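Local structure of ribosome inactivating type 1 protein (3MVG) at residues V73-A78 with Q93-N98; Q228-S233 with R239-L244; H34-L39 with T206-A211; Q21-R26 with L64-V69. The protein belongs to the type 1 (single-chain) ribosome-inactivating proteins of plants, here one from iris, in which a mixed beta sheet packs against helices. One frame throughout, in Å; residues are numbered along the deposited sequence.

Contact 1 (V73-A78 with Q93-N98)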
loop_
_atom_site.group_PDB
_atom_site.type_symbol
_atom_site.label_atom_id
_atom_site.label_comp_id
_atom_site.label_asym_id
_atom_site.label_seq_id
_atom_site.Cartn_x
_atom_site.Cartn_y
_atom_site.Cartn_z
ATOM N N VAL A 73 -6.585 1.517 -21.273
ATOM C CA VAL A 73 -5.933 2.101 -22.445
ATOM C C VAL A 73 -6.688 1.743 -23.723
ATOM O O VAL A 73 -7.022 0.571 -23.924
ATOM C CB VAL A 73 -4.463 1.616 -22.541
ATOM C CG1 VAL A 73 -3.804 2.101 -23.821
ATOM C CG2 VAL A 73 -3.658 2.088 -21.337
ATOM N N VAL A 74 -6.944 2.741 -24.576
ATOM C CA VAL A 74 -7.576 2.519 -25.884
ATOM C C VAL A 74 -6.669 2.908 -27.059
ATOM O O VAL A 74 -6.902 2.497 -28.203
ATOM C CB VAL A 74 -8.939 3.263 -26.024
ATOM C CG1 VAL A 74 -9.920 2.820 -24.927
ATOM C CG2 VAL A 74 -8.753 4.786 -26.020
ATOM N N ALA A 75 -5.624 3.680 -26.774
ATOM C CA ALA A 75 -4.746 4.222 -27.808
ATOM C C ALA A 75 -3.542 4.843 -27.140
ATOM O O ALA A 75 -3.526 5.028 -25.921
ATOM C CB ALA A 75 -5.483 5.270 -28.624
ATOM N N TYR A 76 -2.526 5.167 -27.925
ATOM C CA TYR A 76 -1.436 5.989 -27.410
ATOM C C TYR A 76 -0.892 6.870 -28.518
ATOM O O TYR A 76 -1.025 6.540 -29.701
ATOM C CB TYR A 76 -0.318 5.143 -26.748
ATOM C CG TYR A 76 0.510 4.348 -27.721
ATOM C CD1 TYR A 76 0.161 3.043 -28.060
ATOM C CD2 TYR A 76 1.643 4.908 -28.316
ATOM C CE1 TYR A 76 0.921 2.313 -28.969
ATOM C CE2 TYR A 76 2.401 4.193 -29.231
ATOM C CZ TYR A 76 2.035 2.898 -29.556
ATOM O OH TYR A 76 2.758 2.160 -30.460
ATOM N N GLN A 77 -0.278 7.983 -28.132
ATOM C CA GLN A 77 0.431 8.849 -29.071
ATOM C C GLN A 77 1.933 8.757 -28.862
ATOM O O GLN A 77 2.412 8.752 -27.721
ATOM C CB GLN A 77 -0.007 10.296 -28.898
ATOM C CG GLN A 77 0.533 11.230 -29.987
ATOM C CD GLN A 77 0.246 12.684 -29.717
ATOM O OE1 GLN A 77 -0.159 13.421 -30.618
ATOM N NE2 GLN A 77 0.456 13.113 -28.481
ATOM N N ALA A 78 2.667 8.683 -29.970
ATOM C CA ALA A 78 4.126 8.719 -29.954
ATOM C C ALA A 78 4.588 9.523 -31.149
ATOM O O ALA A 78 4.168 9.258 -32.271
ATOM C CB ALA A 78 4.693 7.317 -30.025
ATOM N N GLN A 93 -11.045 13.962 -34.613
ATOM C CA GLN A 93 -10.909 15.100 -33.689
ATOM C C GLN A 93 -9.901 14.847 -32.574
ATOM O O GLN A 93 -9.279 15.783 -32.070
ATOM C CB GLN A 93 -12.262 15.482 -33.088
ATOM N N VAL A 94 -9.755 13.588 -32.180
ATOM C CA VAL A 94 -8.848 13.234 -31.100
ATOM C C VAL A 94 -7.555 12.632 -31.648
ATOM O O VAL A 94 -6.467 13.021 -31.233
ATOM C CB VAL A 94 -9.523 12.281 -30.083
ATOM C CG1 VAL A 94 -8.551 11.887 -28.964
ATOM C CG2 VAL A 94 -10.770 12.934 -29.495
ATOM N N TYR A 95 -7.684 11.710 -32.596
ATOM C CA TYR A 95 -6.560 10.889 -33.046
ATOM C C TYR A 95 -5.871 11.387 -34.315
ATOM O O TYR A 95 -4.887 10.791 -34.759
ATOM C CB TYR A 95 -7.011 9.441 -33.254
ATOM C CG TYR A 95 -7.640 8.805 -32.041
ATOM C CD1 TYR A 95 -8.851 8.126 -32.138
ATOM C CD2 TYR A 95 -7.020 8.876 -30.792
ATOM C CE1 TYR A 95 -9.434 7.536 -31.032
ATOM C CE2 TYR A 95 -7.594 8.296 -29.674
ATOM C CZ TYR A 95 -8.799 7.626 -29.801
ATOM O OH TYR A 95 -9.370 7.043 -28.699
ATOM N N GLY A 96 -6.385 12.463 -34.906
ATOM C CA GLY A 96 -5.859 12.951 -36.175
ATOM C C GLY A 96 -6.446 12.203 -37.356
ATOM O O GLY A 96 -7.262 11.288 -37.196
ATOM N N ASN A 97 -6.025 12.601 -38.551
ATOM C CA ASN A 97 -6.597 12.061 -39.776
ATOM C C ASN A 97 -6.029 10.721 -40.218
ATOM O O ASN A 97 -6.705 9.956 -40.913
ATOM C CB ASN A 97 -6.485 13.083 -40.913
ATOM C CG ASN A 97 -7.340 14.311 -40.677
ATOM O OD1 ASN A 97 -8.352 14.250 -39.982
ATOM N ND2 ASN A 97 -6.937 15.436 -41.254
ATOM N N ASN A 98 -4.796 10.440 -39.797
ATOM C CA ASN A 98 -4.097 9.219 -40.192
ATOM C C ASN A 98 -3.441 8.453 -39.038
ATOM O O ASN A 98 -2.241 8.176 -39.095
ATOM C CB ASN A 98 -3.031 9.534 -41.247
ATOM C CG ASN A 98 -3.622 9.852 -42.605
ATOM O OD1 ASN A 98 -3.679 8.992 -43.483
ATOM N ND2 ASN A 98 -4.065 11.089 -42.784
#

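Contact 2 (Q228-S233 with R239-L244)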
loop_
_atom_site.group_PDB
_atom_site.type_symbol
_atom_site.label_atom_id
_atom_site.label_comp_id
_atom_site.label_asym_id
_atom_site.label_seq_id
_atom_site.Cartn_x
_atom_site.Cartn_y
_atom_site.Cartn_z
ATOM N N GLN A 228 -3.354 -21.687 -3.023
ATOM C CA GLN A 228 -4.089 -21.064 -1.918
ATOM C C GLN A 228 -5.034 -19.964 -2.379
ATOM O O GLN A 228 -4.748 -19.233 -3.337
ATOM C CB GLN A 228 -3.127 -20.534 -0.850
ATOM C CG GLN A 228 -2.436 -21.625 -0.028
ATOM C CD GLN A 228 -1.160 -22.164 -0.666
ATOM O OE1 GLN A 228 -0.394 -21.425 -1.292
ATOM N NE2 GLN A 228 -0.913 -23.457 -0.476
ATOM N N THR A 229 -6.158 -19.856 -1.676
ATOM C CA THR A 229 -7.218 -18.918 -2.016
ATOM C C THR A 229 -7.726 -18.184 -0.785
ATOM O O THR A 229 -7.517 -18.617 0.355
ATOM C CB THR A 229 -8.424 -19.644 -2.650
ATOM O OG1 THR A 229 -8.822 -20.734 -1.809
ATOM C CG2 THR A 229 -8.094 -20.163 -4.041
ATOM N N VAL A 230 -8.378 -17.049 -1.030
ATOM C CA VAL A 230 -9.176 -16.373 -0.016
ATOM C C VAL A 230 -10.540 -16.039 -0.627
ATOM O O VAL A 230 -10.727 -16.106 -1.845
ATOM C CB VAL A 230 -8.486 -15.088 0.516
ATOM C CG1 VAL A 230 -7.136 -15.403 1.166
ATOM C CG2 VAL A 230 -8.343 -14.040 -0.592
ATOM N N VAL A 231 -11.493 -15.677 0.222
ATOM C CA VAL A 231 -12.816 -15.304 -0.254
ATOM C C VAL A 231 -13.139 -13.897 0.231
ATOM O O VAL A 231 -12.989 -13.586 1.416
ATOM C CB VAL A 231 -13.901 -16.303 0.215
ATOM C CG1 VAL A 231 -15.287 -15.857 -0.257
ATOM C CG2 VAL A 231 -13.580 -17.718 -0.280
ATOM N N ILE A 232 -13.562 -13.051 -0.704
ATOM C CA ILE A 232 -13.986 -11.685 -0.400
ATOM C C ILE A 232 -15.511 -11.662 -0.336
ATOM O O ILE A 232 -16.176 -11.926 -1.331
ATOM C CB ILE A 232 -13.489 -10.684 -1.481
ATOM C CG1 ILE A 232 -11.999 -10.894 -1.808
ATOM C CG2 ILE A 232 -13.797 -9.238 -1.071
ATOM C CD1 ILE A 232 -11.038 -10.757 -0.635
ATOM N N SER A 233 -16.053 -11.330 0.835
ATOM C CA SER A 233 -17.490 -11.474 1.090
ATOM C C SER A 233 -18.194 -10.165 1.414
ATOM O O SER A 233 -19.410 -10.137 1.581
ATOM C CB SER A 233 -17.726 -12.456 2.239
ATOM O OG SER A 233 -17.249 -13.740 1.901
ATOM N N ARG A 239 -12.393 -3.158 -0.239
ATOM C CA ARG A 239 -11.689 -1.884 -0.130
ATOM C C ARG A 239 -10.355 -2.032 0.602
ATOM O O ARG A 239 -9.351 -1.426 0.210
ATOM C CB ARG A 239 -12.583 -0.847 0.562
ATOM C CG ARG A 239 -12.047 0.593 0.482
ATOM C CD ARG A 239 -12.976 1.610 1.158
ATOM N NE ARG A 239 -13.123 1.268 2.565
ATOM C CZ ARG A 239 -14.250 0.885 3.149
ATOM N NH1 ARG A 239 -15.404 0.883 2.490
ATOM N NH2 ARG A 239 -14.214 0.531 4.423
ATOM N N THR A 240 -10.332 -2.838 1.661
ATOM C CA THR A 240 -9.176 -2.914 2.564
ATOM C C THR A 240 -8.117 -3.917 2.109
ATOM O O THR A 240 -6.930 -3.588 2.053
ATOM C CB THR A 240 -9.620 -3.271 3.997
ATOM O OG1 THR A 240 -10.536 -2.275 4.459
ATOM C CG2 THR A 240 -8.449 -3.332 4.954
ATOM N N PHE A 241 -8.547 -5.140 1.817
ATOM C CA PHE A 241 -7.632 -6.215 1.450
ATOM C C PHE A 241 -7.213 -6.116 -0.012
ATOM O O PHE A 241 -6.029 -6.155 -0.326
ATOM C CB PHE A 241 -8.281 -7.571 1.759
ATOM C CG PHE A 241 -7.435 -8.757 1.384
ATOM C CD1 PHE A 241 -6.532 -9.297 2.291
ATOM C CD2 PHE A 241 -7.556 -9.347 0.134
ATOM C CE1 PHE A 241 -5.751 -10.404 1.948
ATOM C CE2 PHE A 241 -6.781 -10.449 -0.217
ATOM C CZ PHE A 241 -5.878 -10.974 0.691
ATOM N N CYS A 242 -8.183 -5.992 -0.911
ATOM C CA CYS A 242 -7.879 -5.895 -2.343
ATOM C C CYS A 242 -7.379 -4.512 -2.733
ATOM O O CYS A 242 -6.769 -4.338 -3.787
ATOM C CB CYS A 242 -9.111 -6.228 -3.183
ATOM S SG CYS A 242 -9.837 -7.843 -2.887
ATOM N N GLY A 243 -7.668 -3.516 -1.904
ATOM C CA GLY A 243 -7.388 -2.137 -2.282
ATOM C C GLY A 243 -8.193 -1.701 -3.495
ATOM O O GLY A 243 -7.754 -0.864 -4.275
ATOM N N LEU A 244 -9.393 -2.260 -3.662
ATOM C CA LEU A 244 -10.254 -1.871 -4.776
ATOM C C LEU A 244 -10.481 -0.363 -4.709
ATOM O O LEU A 244 -10.958 0.144 -3.693
ATOM C CB LEU A 244 -11.571 -2.641 -4.728
ATOM C CG LEU A 244 -12.577 -2.343 -5.831
ATOM C CD1 LEU A 244 -12.033 -2.712 -7.199
ATOM C CD2 LEU A 244 -13.865 -3.108 -5.535
#

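Contact 3 (H34-L39 with T206-A211)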
loop_
_atom_site.group_PDB
_atom_site.type_symbol
_atom_site.label_atom_id
_atom_site.label_comp_id
_atom_site.label_asym_id
_atom_site.label_seq_id
_atom_site.Cartn_x
_atom_site.Cartn_y
_atom_site.Cartn_z
ATOM N N HIS A 34 -19.735 3.088 -1.275
ATOM C CA HIS A 34 -18.979 2.497 -0.158
ATOM C C HIS A 34 -17.545 3.024 -0.083
ATOM O O HIS A 34 -16.596 2.269 0.153
ATOM C CB HIS A 34 -18.985 0.971 -0.223
ATOM C CG HIS A 34 -20.344 0.372 -0.059
ATOM N ND1 HIS A 34 -20.986 0.328 1.160
ATOM C CD2 HIS A 34 -21.182 -0.203 -0.953
ATOM C CE1 HIS A 34 -22.164 -0.254 1.007
ATOM N NE2 HIS A 34 -22.310 -0.581 -0.264
ATOM N N ASP A 35 -17.409 4.330 -0.308
ATOM C CA ASP A 35 -16.127 5.041 -0.217
ATOM C C ASP A 35 -15.110 4.655 -1.289
ATOM O O ASP A 35 -13.905 4.876 -1.113
ATOM C CB ASP A 35 -15.545 4.976 1.201
ATOM C CG ASP A 35 -16.379 5.745 2.192
ATOM O OD1 ASP A 35 -16.996 6.759 1.797
ATOM O OD2 ASP A 35 -16.427 5.336 3.364
ATOM N N ILE A 36 -15.607 4.082 -2.384
ATOM C CA ILE A 36 -14.805 3.811 -3.566
ATOM C C ILE A 36 -15.394 4.621 -4.723
ATOM O O ILE A 36 -16.616 4.635 -4.916
ATOM C CB ILE A 36 -14.785 2.310 -3.927
ATOM C CG1 ILE A 36 -14.463 1.458 -2.695
ATOM C CG2 ILE A 36 -13.783 2.045 -5.053
ATOM C CD1 ILE A 36 -14.523 -0.022 -2.955
ATOM N N PRO A 37 -14.539 5.325 -5.485
ATOM C CA PRO A 37 -15.045 6.086 -6.629
ATOM C C PRO A 37 -15.710 5.213 -7.685
ATOM O O PRO A 37 -15.201 4.143 -8.039
ATOM C CB PRO A 37 -13.781 6.712 -7.219
ATOM C CG PRO A 37 -12.860 6.835 -6.067
ATOM C CD PRO A 37 -13.108 5.607 -5.240
ATOM N N LEU A 38 -16.842 5.695 -8.182
ATOM C CA LEU A 38 -17.557 5.053 -9.269
ATOM C C LEU A 38 -17.138 5.695 -10.579
ATOM O O LEU A 38 -17.174 6.920 -10.714
ATOM C CB LEU A 38 -19.060 5.240 -9.062
ATOM C CG LEU A 38 -20.021 4.535 -10.026
ATOM C CD1 LEU A 38 -19.899 3.031 -9.904
ATOM C CD2 LEU A 38 -21.450 4.976 -9.730
ATOM N N LEU A 39 -16.721 4.882 -11.540
ATOM C CA LEU A 39 -16.345 5.409 -12.845
ATOM C C LEU A 39 -17.592 5.868 -13.608
ATOM O O LEU A 39 -18.719 5.446 -13.289
ATOM C CB LEU A 39 -15.541 4.365 -13.626
ATOM C CG LEU A 39 -14.149 4.086 -13.036
ATOM C CD1 LEU A 39 -13.481 2.971 -13.791
ATOM C CD2 LEU A 39 -13.247 5.336 -13.034
ATOM N N THR A 206 -18.979 -4.970 -9.407
ATOM C CA THR A 206 -20.410 -5.271 -9.393
ATOM C C THR A 206 -20.886 -5.690 -8.002
ATOM O O THR A 206 -21.910 -5.181 -7.516
ATOM C CB THR A 206 -20.737 -6.316 -10.458
ATOM O OG1 THR A 206 -20.509 -5.728 -11.740
ATOM C CG2 THR A 206 -22.198 -6.778 -10.360
ATOM N N GLU A 207 -20.133 -6.561 -7.338
ATOM C CA GLU A 207 -20.520 -7.002 -5.999
ATOM C C GLU A 207 -20.569 -5.837 -5.014
ATOM O O GLU A 207 -21.465 -5.768 -4.171
ATOM C CB GLU A 207 -19.613 -8.120 -5.481
ATOM C CG GLU A 207 -19.754 -9.462 -6.228
ATOM C CD GLU A 207 -21.178 -9.998 -6.260
ATOM O OE1 GLU A 207 -21.867 -9.948 -5.218
ATOM O OE2 GLU A 207 -21.599 -10.479 -7.329
ATOM N N VAL A 208 -19.637 -4.896 -5.129
ATOM C CA VAL A 208 -19.688 -3.712 -4.274
ATOM C C VAL A 208 -20.986 -2.923 -4.502
ATOM O O VAL A 208 -21.626 -2.481 -3.539
ATOM C CB VAL A 208 -18.429 -2.827 -4.433
ATOM C CG1 VAL A 208 -18.619 -1.459 -3.763
ATOM C CG2 VAL A 208 -17.224 -3.535 -3.865
ATOM N N GLN A 209 -21.369 -2.766 -5.764
ATOM C CA GLN A 209 -22.567 -1.993 -6.107
ATOM C C GLN A 209 -23.880 -2.677 -5.718
ATOM O O GLN A 209 -24.868 -1.993 -5.447
ATOM C CB GLN A 209 -22.567 -1.589 -7.583
ATOM C CG GLN A 209 -21.559 -0.487 -7.876
ATOM C CD GLN A 209 -21.219 -0.381 -9.335
ATOM O OE1 GLN A 209 -21.914 0.278 -10.104
ATOM N NE2 GLN A 209 -20.136 -1.036 -9.733
ATOM N N ARG A 210 -23.880 -4.007 -5.668
ATOM C CA ARG A 210 -25.091 -4.779 -5.356
ATOM C C ARG A 210 -25.160 -5.213 -3.895
ATOM O O ARG A 210 -26.155 -5.817 -3.467
ATOM C CB ARG A 210 -25.172 -6.019 -6.242
ATOM C CG ARG A 210 -25.209 -5.736 -7.726
ATOM C CD ARG A 210 -25.553 -6.992 -8.498
ATOM N NE ARG A 210 -26.944 -7.387 -8.265
ATOM C CZ ARG A 210 -27.607 -8.293 -8.980
ATOM N NH1 ARG A 210 -27.016 -8.922 -9.990
ATOM N NH2 ARG A 210 -28.869 -8.571 -8.684
ATOM N N ALA A 211 -24.122 -4.913 -3.118
ATOM C CA ALA A 211 -24.039 -5.387 -1.738
ATOM C C ALA A 211 -25.185 -4.850 -0.882
ATOM O O ALA A 211 -25.663 -3.734 -1.095
ATOM C CB ALA A 211 -22.706 -5.012 -1.129
HETATM O O HOH W 1 -24.023 -1.601 -2.143
#

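Contact 4 (Q21-R26 with L64-V69). With SO4 (sulfate ion), chain C.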
loop_
_atom_site.group_PDB
_atom_site.type_symbol
_atom_site.label_atom_id
_atom_site.label_comp_id
_atom_site.label_asym_id
_atom_site.label_seq_id
_atom_site.Cartn_x
_atom_site.Cartn_y
_atom_site.Cartn_z
ATOM N N GLN A 21 -3.051 8.915 -7.614
ATOM C CA GLN A 21 -4.209 9.502 -6.949
ATOM C C GLN A 21 -4.828 10.598 -7.808
ATOM O O GLN A 21 -6.056 10.674 -7.940
ATOM C CB GLN A 21 -3.867 10.001 -5.544
ATOM C CG GLN A 21 -5.111 10.409 -4.746
ATOM C CD GLN A 21 -6.138 9.291 -4.670
ATOM O OE1 GLN A 21 -5.796 8.129 -4.461
ATOM N NE2 GLN A 21 -7.409 9.637 -4.836
ATOM N N ASN A 22 -3.997 11.447 -8.406
ATOM C CA ASN A 22 -4.503 12.452 -9.344
ATOM C C ASN A 22 -5.208 11.798 -10.532
ATOM O O ASN A 22 -6.241 12.279 -11.008
ATOM C CB ASN A 22 -3.375 13.364 -9.828
ATOM C CG ASN A 22 -3.013 14.425 -8.814
ATOM O OD1 ASN A 22 -3.873 14.927 -8.089
ATOM N ND2 ASN A 22 -1.737 14.783 -8.764
ATOM N N LEU A 23 -4.652 10.687 -10.997
ATOM C CA LEU A 23 -5.277 9.924 -12.055
ATOM C C LEU A 23 -6.671 9.407 -11.641
ATOM O O LEU A 23 -7.650 9.590 -12.367
ATOM C CB LEU A 23 -4.343 8.788 -12.478
ATOM C CG LEU A 23 -4.882 7.825 -13.524
ATOM C CD1 LEU A 23 -5.213 8.527 -14.825
ATOM C CD2 LEU A 23 -3.868 6.733 -13.764
ATOM N N ARG A 24 -6.765 8.803 -10.463
ATOM C CA ARG A 24 -8.054 8.317 -9.965
ATOM C C ARG A 24 -9.062 9.457 -9.863
ATOM O O ARG A 24 -10.233 9.281 -10.198
ATOM C CB ARG A 24 -7.906 7.647 -8.599
ATOM C CG ARG A 24 -7.111 6.357 -8.607
ATOM C CD ARG A 24 -7.200 5.647 -7.251
ATOM N NE ARG A 24 -6.206 4.581 -7.210
ATOM C CZ ARG A 24 -4.989 4.687 -6.678
ATOM N NH1 ARG A 24 -4.623 5.793 -6.035
ATOM N NH2 ARG A 24 -4.146 3.675 -6.779
ATOM N N ASN A 25 -8.611 10.619 -9.398
ATOM C CA ASN A 25 -9.503 11.767 -9.223
ATOM C C ASN A 25 -10.094 12.266 -10.539
ATOM O O ASN A 25 -11.250 12.701 -10.582
ATOM C CB ASN A 25 -8.778 12.900 -8.487
ATOM C CG ASN A 25 -8.484 12.566 -7.039
ATOM O OD1 ASN A 25 -9.008 11.613 -6.471
ATOM N ND2 ASN A 25 -7.619 13.366 -6.427
ATOM N N ARG A 26 -9.316 12.183 -11.611
ATOM C CA ARG A 26 -9.791 12.576 -12.937
ATOM C C ARG A 26 -10.613 11.489 -13.631
ATOM O O ARG A 26 -11.522 11.794 -14.401
ATOM C CB ARG A 26 -8.625 12.999 -13.838
ATOM C CG ARG A 26 -7.753 14.163 -13.314
ATOM C CD ARG A 26 -8.441 15.540 -13.322
ATOM N NE ARG A 26 -9.463 15.675 -12.280
ATOM C CZ ARG A 26 -9.204 15.857 -10.987
ATOM N NH1 ARG A 26 -7.945 15.943 -10.557
ATOM N NH2 ARG A 26 -10.202 15.956 -10.123
ATOM N N LEU A 64 -0.707 7.967 -23.251
ATOM C CA LEU A 64 -1.758 6.961 -23.256
ATOM C C LEU A 64 -3.115 7.643 -23.294
ATOM O O LEU A 64 -3.307 8.698 -22.675
ATOM C CB LEU A 64 -1.689 6.100 -22.001
ATOM C CG LEU A 64 -0.406 5.323 -21.719
ATOM C CD1 LEU A 64 -0.530 4.614 -20.379
ATOM C CD2 LEU A 64 -0.127 4.323 -22.831
ATOM N N VAL A 65 -4.051 7.050 -24.023
ATOM C CA VAL A 65 -5.434 7.502 -24.002
ATOM C C VAL A 65 -6.215 6.480 -23.202
ATOM O O VAL A 65 -6.246 5.298 -23.558
ATOM C CB VAL A 65 -6.017 7.639 -25.422
ATOM C CG1 VAL A 65 -7.436 8.207 -25.367
ATOM C CG2 VAL A 65 -5.104 8.504 -26.292
ATOM N N LEU A 66 -6.813 6.927 -22.103
ATOM C CA LEU A 66 -7.654 6.064 -21.294
ATOM C C LEU A 66 -9.116 6.393 -21.521
ATOM O O LEU A 66 -9.481 7.536 -21.793
ATOM C CB LEU A 66 -7.307 6.194 -19.809
ATOM C CG LEU A 66 -6.119 5.349 -19.328
ATOM C CD1 LEU A 66 -4.820 5.756 -20.020
ATOM C CD2 LEU A 66 -5.987 5.445 -17.813
ATOM N N ASN A 67 -9.943 5.360 -21.433
ATOM C CA ASN A 67 -11.378 5.520 -21.359
ATOM C C ASN A 67 -11.713 5.639 -19.871
ATOM O O ASN A 67 -11.426 4.737 -19.089
ATOM C CB ASN A 67 -12.053 4.308 -21.991
ATOM C CG ASN A 67 -13.569 4.395 -21.989
ATOM O OD1 ASN A 67 -14.163 5.344 -21.477
ATOM N ND2 ASN A 67 -14.206 3.390 -22.581
ATOM N N ARG A 68 -12.289 6.766 -19.469
ATOM C CA ARG A 68 -12.654 6.960 -18.069
ATOM C C ARG A 68 -13.676 5.931 -17.570
ATOM O O ARG A 68 -13.719 5.629 -16.383
ATOM C CB ARG A 68 -13.200 8.369 -17.831
ATOM C CG ARG A 68 -12.180 9.495 -18.011
ATOM C CD ARG A 68 -12.810 10.892 -17.901
ATOM N NE ARG A 68 -13.394 11.123 -16.580
ATOM C CZ ARG A 68 -14.648 11.506 -16.338
ATOM N NH1 ARG A 68 -15.503 11.765 -17.322
ATOM N NH2 ARG A 68 -15.038 11.667 -15.080
ATOM N N VAL A 69 -14.488 5.393 -18.474
ATOM C CA VAL A 69 -15.504 4.396 -18.113
ATOM C C VAL A 69 -14.880 3.154 -17.468
ATOM O O VAL A 69 -15.432 2.586 -16.533
ATOM C CB VAL A 69 -16.389 4.021 -19.343
ATOM C CG1 VAL A 69 -17.414 2.940 -19.006
ATOM C CG2 VAL A 69 -17.090 5.255 -19.879
HETATM S S SO4 C . -18.904 12.287 -15.503
HETATM O O1 SO4 C . -18.429 12.537 -16.810
HETATM O O2 SO4 C . -19.566 11.066 -15.258
HETATM O O3 SO4 C . -17.844 12.237 -14.618
HETATM O O4 SO4 C . -19.733 13.443 -15.196
#

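Contact 1 (V73-A78 with Q93-N98)
V74 and A75 turn toward Y95 together because strand 72-78 is interrupted here by a classic beta bulge: V74 has near-helical backbone angles (phi/psi -117/-16°), A75 is fully extended, and both pair with the single residue V65 of strand 61-67. Two consecutive side chains therefore leave the strand on the side of helix 92-95, where a regular strand would send only one. Y95 comes to meet them from the last turn of that helix. With CG anti to its carbonyl carbon (chi1 -56°), its ring reaches out lengthwise to the strand. The end of the ring does the touching: OH lies 3.6 Å from V74 CG2, the valine standing roughly perpendicular to the tyrosine, while CE2 rests 3.8 Å from A75 CB on an oblique approach. F82 and L84 of strand 81-84 pack on the same tyrosine, and T88 also touches it. Just beyond, G96 takes a positive phi and ends the helix. Methyl groups against a phenol imply a van der Waals fit, with no directed bond, between the two segments themselves; the hydrogen bonds nearby, T88 to V74 O and R81 to N98 O, come from other parts of the chain.

Contact 2 (Q228-S233 with R239-L244)
The ring of F241 is met by two aliphatic side chains, V230 and I232, both slanting in at an angle between face-on and edge-on. V230 brings CG2 to the far part of the ring, 3.9 Å from F241 CE2 and 4.1 Å from CZ. I232 serves the part nearer the backbone, its CD1 lying 3.8 Å from F241 CD2. One side of the ring, CD2 through CE2 to CZ, is thus lined by methyl groups from residues two apart on one strand. The phenylalanine holds this position with CG anti to its own N (chi1 178°), which swings the ring toward the strand. I232 is bent at both torsions, chi1 -47° and chi2 -59°, and its folded end rests against both F241 and C242 where they adjoin: CD1 and CG1 of I232 each stand 3.9 Å from C242 SG. Strand 229-234 is one arm of the antiparallel hairpin it makes with 215-223, and it runs straight into helix 235-240, so the chain doubles back and lays F241 and C242 against the side of the strand from which V230 and I232 project. G243, with positive phi, then turns the chain away. Across the assembly, R171 of the second subunit packs on F241, and T240 and R239 form hydrogen bonds to N174 and N175 of that subunit. A glycerol and a sulfate, probably from the crystallisation liquor, lie about 4 Å from the F241 side chain.

Contact 3 (H34-L39 with T206-A211)
H34 points its CB at helix 201-210, and from there its ring is carried toward V208 and the end of the helix. A chi1 of -64° turns the ring off CB so that its CD2-NE2 edge faces V208 O. Further out, CD2 comes within 3.5 Å of V208 O, which lies near the ring plane, and 4.0 Å from V208 CG1; the imidazole and the valine run antiparallel alongside one another. At the tip, NE2 is hydrogen-bonded to a water 2.7 Å away in the ring plane. That water also lies within hydrogen-bonding distance of V208 O and A211 O, 2.9 Å from each, although it cannot be assumed to serve every acceptor around it at once.

Deeper in, L38 lies against the amide of Q209. CD1 of L38 sits over the amide's flat face, 3.4 Å from Q209 OE1 and 3.7 Å from Q209 CD, the leucine roughly perpendicular to the glutamine. The amide's rotation is fixed from other directions: OE1 accepts from W250 N, and NE2 donates to the carbonyls of L248 and S205. D35 forms a salt bridge with R184 of the second subunit. A water bridging the carbonyls of V208 and A211 is typical of the C-terminal end of a helix, reached here by a histidine from the turn of the short 32-33/36-37 hairpin.

Contact 4 (Q21-R26 with L64-V69)
R68 reaches the backbone of R26 by a bent route: CG is anti to its carbonyl carbon (chi1 -67°), the chain then runs extended, and a turn at chi3 (62°) swings the guanidinium back to the helix. NE donates to R26 O at 3.0 Å with an N-H...O angle of 148°. The donor lies in the plane of that carbonyl, while the oxygen is somewhat tilted out of the guanidinium plane. The two outer nitrogens face a sulfate, probably from the crystallisation liquor, edge-on: R68 NH1 to sulfate O1 is 3.1 Å, R68 NH2 to sulfate O3 2.9 Å, both nearly straight. Since NH1 also bonds the carbonyl of Q47 and NH2 that of S28, the flat group is gripped at all three nitrogens and can hardly rotate. Beside it, N67 makes an Asx turn, OD1 accepting from V69 N at 3.0 Å, as the chain leaves the strand. Toward the interior the contact becomes purely apolar and looser, with L23 CD1 4.4 Å from L66 CD2 in the conformer given for L66. One residue on from L23, R24 forms a salt bridge with E169. Helix 13-27 thus ends over the end of strand 61-67, while L23 also packs on L50 and V52 of strand 49-55 and on V159 and A163 of helix 146-164.

Contacts 1 and 4 share the mixed sheet: strands 72-78 and 61-67 are neighbours in it, and they carry a helix each. The centre of contact 4 is about 9 Å from the centre of the chain, the shortest such distance of the four, yet it is only partly buried, and it alone has a direct hydrogen bond between its segments. Contacts 1, 2 and 3 are more peripheral but better buried: 2 is apolar, 1 nearly so, its tyrosine oxygen meeting a methyl, and 3 adds a water bridge. Contacts 2 and 3 abut where R239 NH1 meets H34 O and L244 packs on V208; 3 and 4 touch through L39 on the carbonyls of R68 and V69. Contacts 2, 3 and 4 all touch the second subunit; contact 1 does not.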